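Local coordinates for pectinesterase (Aspergillus niger, PDB 5C1E), which hydrolyses the methyl esters of galacturonosyl units in pectin, releasing methanol and leaving a de-esterified polygalacturonate chain, at residues Val97-Ser102 and Gly123-Leu128; Gly147-Ser152 and Gly165-Trp170; Leu57-Glu62 and Tyr104-Glu109. All blocks are in the same frame, centred on the assembly; numbering follows the deposited sequence.

Contact 1 (Val97-Ser102 and Gly123-Leu128). With NAG (2-acetamido-2-deoxy-beta-D-glucopyranose), chain B.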
loop_
_atom_site.group_PDB
_atom_site.type_symbol
_atom_site.label_atom_id
_atom_site.label_comp_id
_atom_site.label_asym_id
_atom_site.label_seq_id
_atom_site.Cartn_x
_atom_site.Cartn_y
_atom_site.Cartn_z
ATOM N N VAL A 97 -12.394 -5.559 -0.922
ATOM C CA VAL A 97 -13.583 -4.968 -0.298
ATOM C C VAL A 97 -14.082 -5.804 0.891
ATOM O O VAL A 97 -15.250 -5.722 1.294
ATOM C CB VAL A 97 -14.699 -4.718 -1.323
ATOM C CG1 VAL A 97 -14.241 -3.702 -2.345
ATOM C CG2 VAL A 97 -15.148 -6.015 -1.988
ATOM N N SER A 98 -13.179 -6.559 1.504
ATOM C CA SER A 98 -13.551 -7.458 2.588
ATOM C C SER A 98 -12.899 -6.984 3.890
ATOM O O SER A 98 -11.661 -7.025 4.033
ATOM C CB SER A 98 -13.108 -8.883 2.222
ATOM O OG SER A 98 -13.332 -9.810 3.269
ATOM N N ASP A 99 -13.718 -6.560 4.857
ATOM C CA ASP A 99 -13.186 -6.183 6.164
ATOM C C ASP A 99 -12.283 -7.269 6.763
ATOM O O ASP A 99 -12.556 -8.464 6.649
ATOM C CB ASP A 99 -14.302 -5.884 7.166
ATOM C CG ASP A 99 -15.006 -4.560 6.905
ATOM O OD1 ASP A 99 -14.516 -3.687 6.156
ATOM O OD2 ASP A 99 -16.085 -4.393 7.498
ATOM N N GLY A 100 -11.207 -6.836 7.403
ATOM C CA GLY A 100 -10.358 -7.737 8.178
ATOM C C GLY A 100 -9.418 -8.591 7.356
ATOM O O GLY A 100 -8.735 -9.453 7.904
ATOM N N PHE A 101 -9.382 -8.370 6.041
ATOM C CA PHE A 101 -8.487 -9.119 5.163
ATOM C C PHE A 101 -7.020 -8.897 5.575
ATOM O O PHE A 101 -6.619 -7.775 5.932
ATOM C CB PHE A 101 -8.704 -8.669 3.712
ATOM C CG PHE A 101 -7.781 -9.311 2.717
ATOM C CD1 PHE A 101 -7.931 -10.649 2.365
ATOM C CD2 PHE A 101 -6.781 -8.563 2.088
ATOM C CE1 PHE A 101 -7.094 -11.232 1.422
ATOM C CE2 PHE A 101 -5.954 -9.135 1.143
ATOM C CZ PHE A 101 -6.102 -10.480 0.816
ATOM N N SER A 102 -6.235 -9.970 5.526
ATOM C CA SER A 102 -4.787 -9.887 5.737
ATOM C C SER A 102 -4.080 -10.590 4.602
ATOM O O SER A 102 -4.536 -11.646 4.151
ATOM C CB SER A 102 -4.394 -10.527 7.061
ATOM O OG SER A 102 -5.095 -9.934 8.116
ATOM N N GLY A 123 -7.372 -0.983 -1.659
ATOM C CA GLY A 123 -7.870 -1.324 -0.342
ATOM C C GLY A 123 -9.094 -0.504 -0.039
ATOM O O GLY A 123 -9.005 0.712 0.099
ATOM N N ASN A 124 -10.247 -1.160 0.048
ATOM C CA ASN A 124 -11.514 -0.452 0.255
ATOM C C ASN A 124 -12.379 -1.175 1.282
ATOM O O ASN A 124 -13.478 -1.646 0.980
ATOM C CB ASN A 124 -12.229 -0.279 -1.088
ATOM C CG ASN A 124 -13.479 0.568 -0.990
ATOM O OD1 ASN A 124 -13.616 1.393 -0.094
ATOM N ND2 ASN A 124 -14.406 0.350 -1.907
ATOM N N ALA A 125 -11.859 -1.227 2.497
ATOM C CA ALA A 125 -12.480 -1.908 3.634
ATOM C C ALA A 125 -11.667 -1.602 4.898
ATOM O O ALA A 125 -10.585 -1.013 4.840
ATOM C CB ALA A 125 -12.533 -3.407 3.396
ATOM N N ASP A 126 -12.197 -1.993 6.047
ATOM C CA ASP A 126 -11.539 -1.714 7.321
ATOM C C ASP A 126 -10.699 -2.883 7.835
ATOM O O ASP A 126 -10.934 -4.044 7.495
ATOM C CB ASP A 126 -12.579 -1.389 8.400
ATOM C CG ASP A 126 -13.224 -0.030 8.222
ATOM O OD1 ASP A 126 -12.515 0.968 7.953
ATOM O OD2 ASP A 126 -14.459 0.048 8.408
ATOM N N GLN A 127 -9.748 -2.546 8.699
ATOM C CA GLN A 127 -8.843 -3.504 9.336
ATOM C C GLN A 127 -8.109 -4.372 8.320
ATOM O O GLN A 127 -8.063 -5.599 8.444
ATOM C CB GLN A 127 -9.611 -4.339 10.372
ATOM C CG GLN A 127 -10.315 -3.429 11.357
ATOM C CD GLN A 127 -10.775 -4.091 12.637
ATOM O OE1 GLN A 127 -10.762 -5.316 12.787
ATOM N NE2 GLN A 127 -11.196 -3.260 13.584
ATOM N N LEU A 128 -7.570 -3.721 7.292
ATOM C CA LEU A 128 -6.761 -4.387 6.276
ATOM C C LEU A 128 -5.307 -4.411 6.686
ATOM O O LEU A 128 -4.720 -3.365 7.019
ATOM C CB LEU A 128 -6.894 -3.689 4.922
ATOM C CG LEU A 128 -8.332 -3.585 4.413
ATOM C CD1 LEU A 128 -8.328 -3.009 2.997
ATOM C CD2 LEU A 128 -9.055 -4.934 4.460
HETATM C C1 NAG B . -12.972 -10.666 12.638
HETATM C C2 NAG B . -13.052 -11.533 13.882
HETATM C C3 NAG B . -13.088 -10.566 15.062
HETATM C C4 NAG B . -11.874 -9.616 15.005
HETATM C C5 NAG B . -11.605 -9.048 13.598
HETATM C C6 NAG B . -10.236 -8.395 13.471
HETATM C C7 NAG B . -14.062 -13.788 13.670
HETATM C C8 NAG B . -15.319 -14.611 13.577
HETATM N N2 NAG B . -14.183 -12.456 13.791
HETATM O O3 NAG B . -13.123 -11.294 16.277
HETATM O O4 NAG B . -12.042 -8.537 15.915
HETATM O O5 NAG B . -11.691 -10.060 12.620
HETATM O O6 NAG B . -10.123 -7.786 12.198
HETATM O O7 NAG B . -12.983 -14.374 13.633
HETATM O O HOH W 1 -16.583 -1.820 8.391
HETATM O O HOH W 2 -6.133 -7.456 8.897
#
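D99 and D126 meet at the turn where two coils of the chain run side by side. D99 leaves the backbone alongside the contact and its carboxylate end swings in, CG anti to the carbonyl carbon (chi1 -73°), and OD1 accepts the backbone N of D126 at 2.9 Å. This N-H arrives from above the carboxylate plane, 37° out of it. OD1 also touches the A125 methyl; A125 CB rests 3.6 Å from S98 C. The two carboxylates come within 4.4 Å (D99 OD1 to D126 OD2), and a water donating to OD2 of both would ease their repulsion; D126 OD1 is taken by T148 of the next coil. Beside this pair G100 N gives a nearly straight bond to D126 O (2.8 Å, 165° at the hydrogen). Deeper in, the end of L128 comes closer, CD2 lying 3.4 Å from S98 O and 3.8 Å from F101 CB, while the F101 ring leads away onto L57 and L59. Q127 lies beside the N-acetylglucosamine stub. The type II turn from S98 to F101, with G100 at positive phi, lies between strands 94-96 and 102-104, a corner of the right-handed parallel beta-helix of pectin methylesterases.

Contact 2 (Gly147-Ser152 and Gly165-Trp170). With SO4 (sulfate ion), chain C.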
loop_
_atom_site.group_PDB
_atom_site.type_symbol
_atom_site.label_atom_id
_atom_site.label_comp_id
_atom_site.label_asym_id
_atom_site.label_seq_id
_atom_site.Cartn_x
_atom_site.Cartn_y
_atom_site.Cartn_z
ATOM N N GLY A 147 -11.076 3.227 4.581
ATOM C CA GLY A 147 -10.941 2.315 5.702
ATOM C C GLY A 147 -9.589 2.338 6.391
ATOM O O GLY A 147 -8.636 2.958 5.909
ATOM N N THR A 148 -9.516 1.653 7.527
ATOM C CA THR A 148 -8.296 1.587 8.318
ATOM C C THR A 148 -7.413 0.483 7.755
ATOM O O THR A 148 -7.882 -0.625 7.486
ATOM C CB THR A 148 -8.602 1.348 9.797
ATOM O OG1 THR A 148 -9.473 0.227 9.934
ATOM C CG2 THR A 148 -9.268 2.580 10.384
ATOM N N GLN A 149 -6.148 0.813 7.520
ATOM C CA GLN A 149 -5.237 -0.084 6.839
ATOM C C GLN A 149 -3.855 0.023 7.437
ATOM O O GLN A 149 -3.425 1.117 7.854
ATOM C CB GLN A 149 -5.181 0.228 5.346
ATOM C CG GLN A 149 -6.538 0.231 4.675
ATOM C CD GLN A 149 -6.482 0.464 3.176
ATOM O OE1 GLN A 149 -5.486 0.174 2.504
ATOM N NE2 GLN A 149 -7.581 0.947 2.635
ATOM N N TYR A 150 -3.158 -1.111 7.442
ATOM C CA TYR A 150 -1.841 -1.223 8.033
ATOM C C TYR A 150 -0.925 -2.000 7.087
ATOM O O TYR A 150 -1.270 -3.099 6.653
ATOM C CB TYR A 150 -1.966 -1.914 9.399
ATOM C CG TYR A 150 -0.664 -2.194 10.103
ATOM C CD1 TYR A 150 -0.021 -1.216 10.835
ATOM C CD2 TYR A 150 -0.083 -3.456 10.051
ATOM C CE1 TYR A 150 1.174 -1.485 11.491
ATOM C CE2 TYR A 150 1.098 -3.735 10.706
ATOM C CZ TYR A 150 1.726 -2.752 11.414
ATOM O OH TYR A 150 2.894 -3.047 12.052
ATOM N N TYR A 151 0.216 -1.395 6.747
ATOM C CA TYR A 151 1.208 -1.996 5.850
ATOM C C TYR A 151 2.524 -2.075 6.602
ATOM O O TYR A 151 3.035 -1.056 7.041
ATOM C CB TYR A 151 1.401 -1.160 4.560
ATOM C CG TYR A 151 0.172 -1.110 3.676
ATOM C CD1 TYR A 151 -0.928 -0.336 4.023
ATOM C CD2 TYR A 151 0.110 -1.842 2.496
ATOM C CE1 TYR A 151 -2.061 -0.312 3.235
ATOM C CE2 TYR A 151 -1.022 -1.823 1.687
ATOM C CZ TYR A 151 -2.115 -1.064 2.072
ATOM O OH TYR A 151 -3.239 -1.030 1.285
ATOM N N SER A 152 3.063 -3.289 6.743
ATOM C CA SER A 152 4.329 -3.494 7.432
ATOM C C SER A 152 5.331 -4.250 6.584
ATOM O O SER A 152 5.024 -5.312 6.052
ATOM C CB SER A 152 4.130 -4.282 8.738
ATOM O OG SER A 152 5.373 -4.332 9.421
ATOM N N GLY A 165 -5.789 8.117 -2.097
ATOM C CA GLY A 165 -7.130 7.811 -1.582
ATOM C C GLY A 165 -7.333 8.378 -0.200
ATOM O O GLY A 165 -6.520 9.196 0.278
ATOM N N ASP A 166 -8.411 7.931 0.445
ATOM C CA ASP A 166 -8.874 8.478 1.727
ATOM C C ASP A 166 -8.906 7.454 2.874
ATOM O O ASP A 166 -9.629 7.633 3.879
ATOM C CB ASP A 166 -10.254 9.109 1.573
ATOM C CG ASP A 166 -10.677 9.895 2.796
ATOM O OD1 ASP A 166 -9.851 10.586 3.406
ATOM O OD2 ASP A 166 -11.854 9.787 3.159
ATOM N N ALA A 167 -8.126 6.395 2.736
ATOM C CA ALA A 167 -7.903 5.469 3.834
ATOM C C ALA A 167 -7.239 6.196 4.979
ATOM O O ALA A 167 -6.531 7.191 4.760
ATOM C CB ALA A 167 -7.021 4.317 3.383
ATOM N N SER A 168 -7.433 5.691 6.193
ATOM C CA SER A 168 -6.585 6.093 7.291
ATOM C C SER A 168 -5.561 4.982 7.442
ATOM O O SER A 168 -5.910 3.849 7.817
ATOM C CB SER A 168 -7.361 6.321 8.574
ATOM O OG SER A 168 -6.561 7.075 9.448
ATOM N N VAL A 169 -4.310 5.303 7.119
ATOM C CA VAL A 169 -3.332 4.260 6.809
ATOM C C VAL A 169 -1.990 4.508 7.460
ATOM O O VAL A 169 -1.489 5.638 7.485
ATOM C CB VAL A 169 -3.208 4.058 5.271
ATOM C CG1 VAL A 169 -2.907 5.371 4.577
ATOM C CG2 VAL A 169 -2.190 2.978 4.919
ATOM N N TRP A 170 -1.433 3.426 8.002
ATOM C CA TRP A 170 -0.124 3.405 8.642
ATOM C C TRP A 170 0.808 2.512 7.838
ATOM O O TRP A 170 0.495 1.336 7.624
ATOM C CB TRP A 170 -0.241 2.833 10.043
ATOM C CG TRP A 170 1.047 2.826 10.818
ATOM C CD1 TRP A 170 2.052 1.909 10.727
ATOM C CD2 TRP A 170 1.444 3.751 11.838
ATOM N NE1 TRP A 170 3.046 2.203 11.614
ATOM C CE2 TRP A 170 2.703 3.331 12.312
ATOM C CE3 TRP A 170 0.857 4.885 12.403
ATOM C CZ2 TRP A 170 3.392 4.017 13.304
ATOM C CZ3 TRP A 170 1.536 5.562 13.396
ATOM C CH2 TRP A 170 2.792 5.134 13.839
HETATM S S SO4 C . 4.720 -0.429 13.742
HETATM O O1 SO4 C . 5.974 -1.044 14.272
HETATM O O2 SO4 C . 4.929 -0.091 12.309
HETATM O O3 SO4 C . 3.550 -1.336 13.886
HETATM O O4 SO4 C . 4.427 0.788 14.535
HETATM O O HOH W 3 -11.533 6.005 5.139
#
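Y150 and W170 lie next to each other on neighbouring strands of a parallel beta-helix, where 148-152 and 168-170 run at 17° to one another. Four backbone bonds tie the segments, from S168 N to G147 O at the start to Y151 N to W170 O at the end; the latter is nearly straight, at 2.9 Å.

The Y150 side chain leaves CB with CG anti to the backbone N (chi1 176°), as does that of W170, and the two point the same way. Along the ring, CD1 is 3.8 Å from W170 CD1, and CE1 is closer to the same atom at 3.6 Å. The ring planes differ by 19° but are slid apart, with the Y150 and W170 five-membered ring centroids 5.5 Å from each other, so there is little overlap. At the tip, OH donates to O3 of a sulfate, probably from the crystallisation liquor, and that oxygen lies at the edge of the Y150 ring, in its plane. W170 NE1 and K283 also bond this ion.

The other sheet face carries Q149, V169 and Y151. V169 CG2 packs against Y151 CD1, and Q149 NE2 lies beside the A167 methyl while bonding A146 O. Q149 OE1 accepts the Y151 hydroxyl at 2.8 Å, nearly in line with its C=O bond and at the edge of the Y151 ring.

Contact 3 (Leu57-Glu62 and Tyr104-Glu109); sequences LTLYGE and YNINVE
The backbones of 57-62 and 104-109 run parallel for a short length, with Y60 paired to Y104 and two nearly straight carbonyl approaches: Y104 N donates to L59 O at 2.9 Å and G61 N to Y104 O at 2.7 Å. After Y104 the second segment bends at N105, whose phi and psi are both positive, and departs from the first. A water bridges the carbonyl oxygens of E62 and N105 across this divergence.

On one face of the sheet the Y60 and Y104 rings lie side by side and point the same way, each with CG anti to its carbonyl carbon (chi1 -64° and -67°). Their planes differ by 29° and the centroids are 5.3 Å apart, so they overlap little; the touch is made by Y60 CE1 and Y104 CD1 at 3.7 Å. T58 CG2 sits over one face of the Y60 ring, toward the rim, and at the edge of the Y104 ring, 3.6 Å from Y104 CE1. The two hydroxyls share a water, and Y104 OH also bonds D296. On the other face I106 and L59 cross at about a right angle, with I106 CD1 3.6 Å from L59 CG, while I106 CG1 rests on the backbone of G61. G61 CA approaches N105 O at 3.5 Å in a CA-H...O contact, the glycine leaving that side to the N105 carbonyl.

R3 joins the bend by bonding both G61 O and N105 OD1. Strand 57-61 lies between strands 36-40 and 102-104 in the sheet, L59 packs on I38 and V40, and L57 reaches helix 22-29.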
loop_
_atom_site.group_PDB
_atom_site.type_symbol
_atom_site.label_atom_id
_atom_site.label_comp_id
_atom_site.label_asym_id
_atom_site.label_seq_id
_atom_site.Cartn_x
_atom_site.Cartn_y
_atom_site.Cartn_z
ATOM N N LEU A 57 -10.661 -13.266 6.008
ATOM C CA LEU A 57 -9.795 -14.036 5.106
ATOM C C LEU A 57 -8.356 -13.614 5.306
ATOM O O LEU A 57 -8.069 -12.410 5.438
ATOM C CB LEU A 57 -10.197 -13.807 3.649
ATOM C CG LEU A 57 -9.339 -14.446 2.565
ATOM C CD1 LEU A 57 -9.458 -15.959 2.642
ATOM C CD2 LEU A 57 -9.753 -13.970 1.189
ATOM N N THR A 58 -7.470 -14.610 5.348
ATOM C CA THR A 58 -6.018 -14.397 5.269
ATOM C C THR A 58 -5.453 -15.099 4.041
ATOM O O THR A 58 -5.720 -16.296 3.810
ATOM C CB THR A 58 -5.308 -14.903 6.541
ATOM O OG1 THR A 58 -5.846 -14.208 7.656
ATOM C CG2 THR A 58 -3.802 -14.637 6.469
ATOM N N LEU A 59 -4.687 -14.353 3.235
ATOM C CA LEU A 59 -3.996 -14.907 2.084
ATOM C C LEU A 59 -2.483 -14.938 2.349
ATOM O O LEU A 59 -1.887 -13.895 2.633
ATOM C CB LEU A 59 -4.308 -14.042 0.872
ATOM C CG LEU A 59 -3.907 -14.456 -0.538
ATOM C CD1 LEU A 59 -4.477 -15.801 -0.988
ATOM C CD2 LEU A 59 -4.402 -13.354 -1.462
ATOM N N TYR A 60 -1.883 -16.129 2.291
ATOM C CA TYR A 60 -0.468 -16.313 2.577
ATOM C C TYR A 60 0.270 -16.713 1.337
ATOM O O TYR A 60 -0.149 -17.637 0.650
ATOM C CB TYR A 60 -0.257 -17.473 3.536
ATOM C CG TYR A 60 -0.833 -17.340 4.905
ATOM C CD1 TYR A 60 -0.238 -16.521 5.848
ATOM C CD2 TYR A 60 -1.939 -18.083 5.284
ATOM C CE1 TYR A 60 -0.739 -16.436 7.143
ATOM C CE2 TYR A 60 -2.442 -17.999 6.569
ATOM C CZ TYR A 60 -1.831 -17.177 7.496
ATOM O OH TYR A 60 -2.349 -17.087 8.764
ATOM N N GLY A 61 1.412 -16.085 1.097
ATOM C CA GLY A 61 2.308 -16.489 0.029
ATOM C C GLY A 61 3.475 -17.310 0.534
ATOM O O GLY A 61 3.961 -17.121 1.647
ATOM N N GLU A 62 3.925 -18.224 -0.304
ATOM C CA GLU A 62 5.105 -19.032 -0.030
ATOM C C GLU A 62 6.341 -18.156 0.035
ATOM O O GLU A 62 6.538 -17.298 -0.830
ATOM C CB GLU A 62 5.273 -20.094 -1.129
ATOM C CG GLU A 62 6.505 -20.955 -0.951
ATOM C CD GLU A 62 6.674 -22.011 -2.024
ATOM O OE1 GLU A 62 5.800 -22.179 -2.866
ATOM O OE2 GLU A 62 7.729 -22.680 -2.017
ATOM N N TYR A 104 -0.062 -11.795 3.311
ATOM C CA TYR A 104 1.324 -12.001 3.714
ATOM C C TYR A 104 2.146 -12.478 2.549
ATOM O O TYR A 104 1.826 -13.504 1.930
ATOM C CB TYR A 104 1.445 -13.075 4.813
ATOM C CG TYR A 104 0.855 -12.720 6.146
ATOM C CD1 TYR A 104 -0.511 -12.856 6.372
ATOM C CD2 TYR A 104 1.655 -12.243 7.201
ATOM C CE1 TYR A 104 -1.061 -12.530 7.582
ATOM C CE2 TYR A 104 1.099 -11.946 8.438
ATOM C CZ TYR A 104 -0.261 -12.100 8.609
ATOM O OH TYR A 104 -0.875 -11.796 9.782
ATOM N N ASN A 105 3.228 -11.758 2.276
ATOM C CA ASN A 105 4.261 -12.224 1.335
ATOM C C ASN A 105 3.765 -12.533 -0.079
ATOM O O ASN A 105 4.063 -13.593 -0.643
ATOM C CB ASN A 105 4.979 -13.431 1.942
ATOM C CG ASN A 105 5.460 -13.156 3.337
ATOM O OD1 ASN A 105 4.989 -13.755 4.309
ATOM N ND2 ASN A 105 6.395 -12.229 3.458
ATOM N N ILE A 106 3.007 -11.584 -0.632
ATOM C CA ILE A 106 2.496 -11.668 -2.004
ATOM C C ILE A 106 2.884 -10.393 -2.743
ATOM O O ILE A 106 2.826 -9.300 -2.165
ATOM C CB ILE A 106 0.976 -11.910 -2.000
ATOM C CG1 ILE A 106 0.729 -13.339 -1.478
ATOM C CG2 ILE A 106 0.390 -11.669 -3.388
ATOM C CD1 ILE A 106 -0.560 -13.977 -1.819
ATOM N N ASN A 107 3.322 -10.542 -3.991
ATOM C CA ASN A 107 3.550 -9.401 -4.872
ATOM C C ASN A 107 2.307 -9.175 -5.736
ATOM O O ASN A 107 1.765 -10.132 -6.281
ATOM C CB ASN A 107 4.726 -9.636 -5.820
ATOM C CG ASN A 107 6.015 -9.939 -5.097
ATOM O OD1 ASN A 107 6.181 -9.655 -3.912
ATOM N ND2 ASN A 107 6.930 -10.543 -5.807
ATOM N N VAL A 108 1.896 -7.920 -5.862
ATOM C CA VAL A 108 0.804 -7.520 -6.731
ATOM C C VAL A 108 1.282 -6.440 -7.678
ATOM O O VAL A 108 1.883 -5.443 -7.253
ATOM C CB VAL A 108 -0.431 -7.000 -5.927
ATOM C CG1 VAL A 108 -1.579 -6.622 -6.862
ATOM C CG2 VAL A 108 -0.902 -8.053 -4.938
ATOM N N GLU A 109 0.991 -6.615 -8.963
ATOM C CA GLU A 109 1.425 -5.653 -9.954
ATOM C C GLU A 109 0.368 -5.372 -10.999
ATOM O O GLU A 109 -0.470 -6.207 -11.298
ATOM C CB GLU A 109 2.722 -6.096 -10.627
ATOM C CG GLU A 109 2.634 -7.416 -11.344
ATOM C CD GLU A 109 3.874 -7.708 -12.182
ATOM O OE1 GLU A 109 3.729 -8.139 -13.358
ATOM O OE2 GLU A 109 4.989 -7.501 -11.653
HETATM O O HOH W 4 -2.050 -14.706 10.667
HETATM O O HOH W 5 5.534 -15.222 -2.178
#

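How the contacts relate
All three contacts join successive coils of one parallel beta-helix. Strands 57-61, 102-104, 128-131, 148-152 and 168-172 are consecutive neighbours in its ten-stranded sheet, so contact 3, contact 1 and contact 2 follow in that order along the helix axis. Contacts 1 and 2 have centres about 10 Å apart and meet directly, L128 O lying 2.8 Å from Y150 N. Contacts 1 and 3, about 14 Å apart, share the pairing of S102 with L57 and L59, and their segments alternate along the chain. Contacts 2 and 3, about 17 Å apart between centres, do not touch; contact 1 is a corner contact between them, its ends S102 and L128 pairing with their strands, which holds successive coils together.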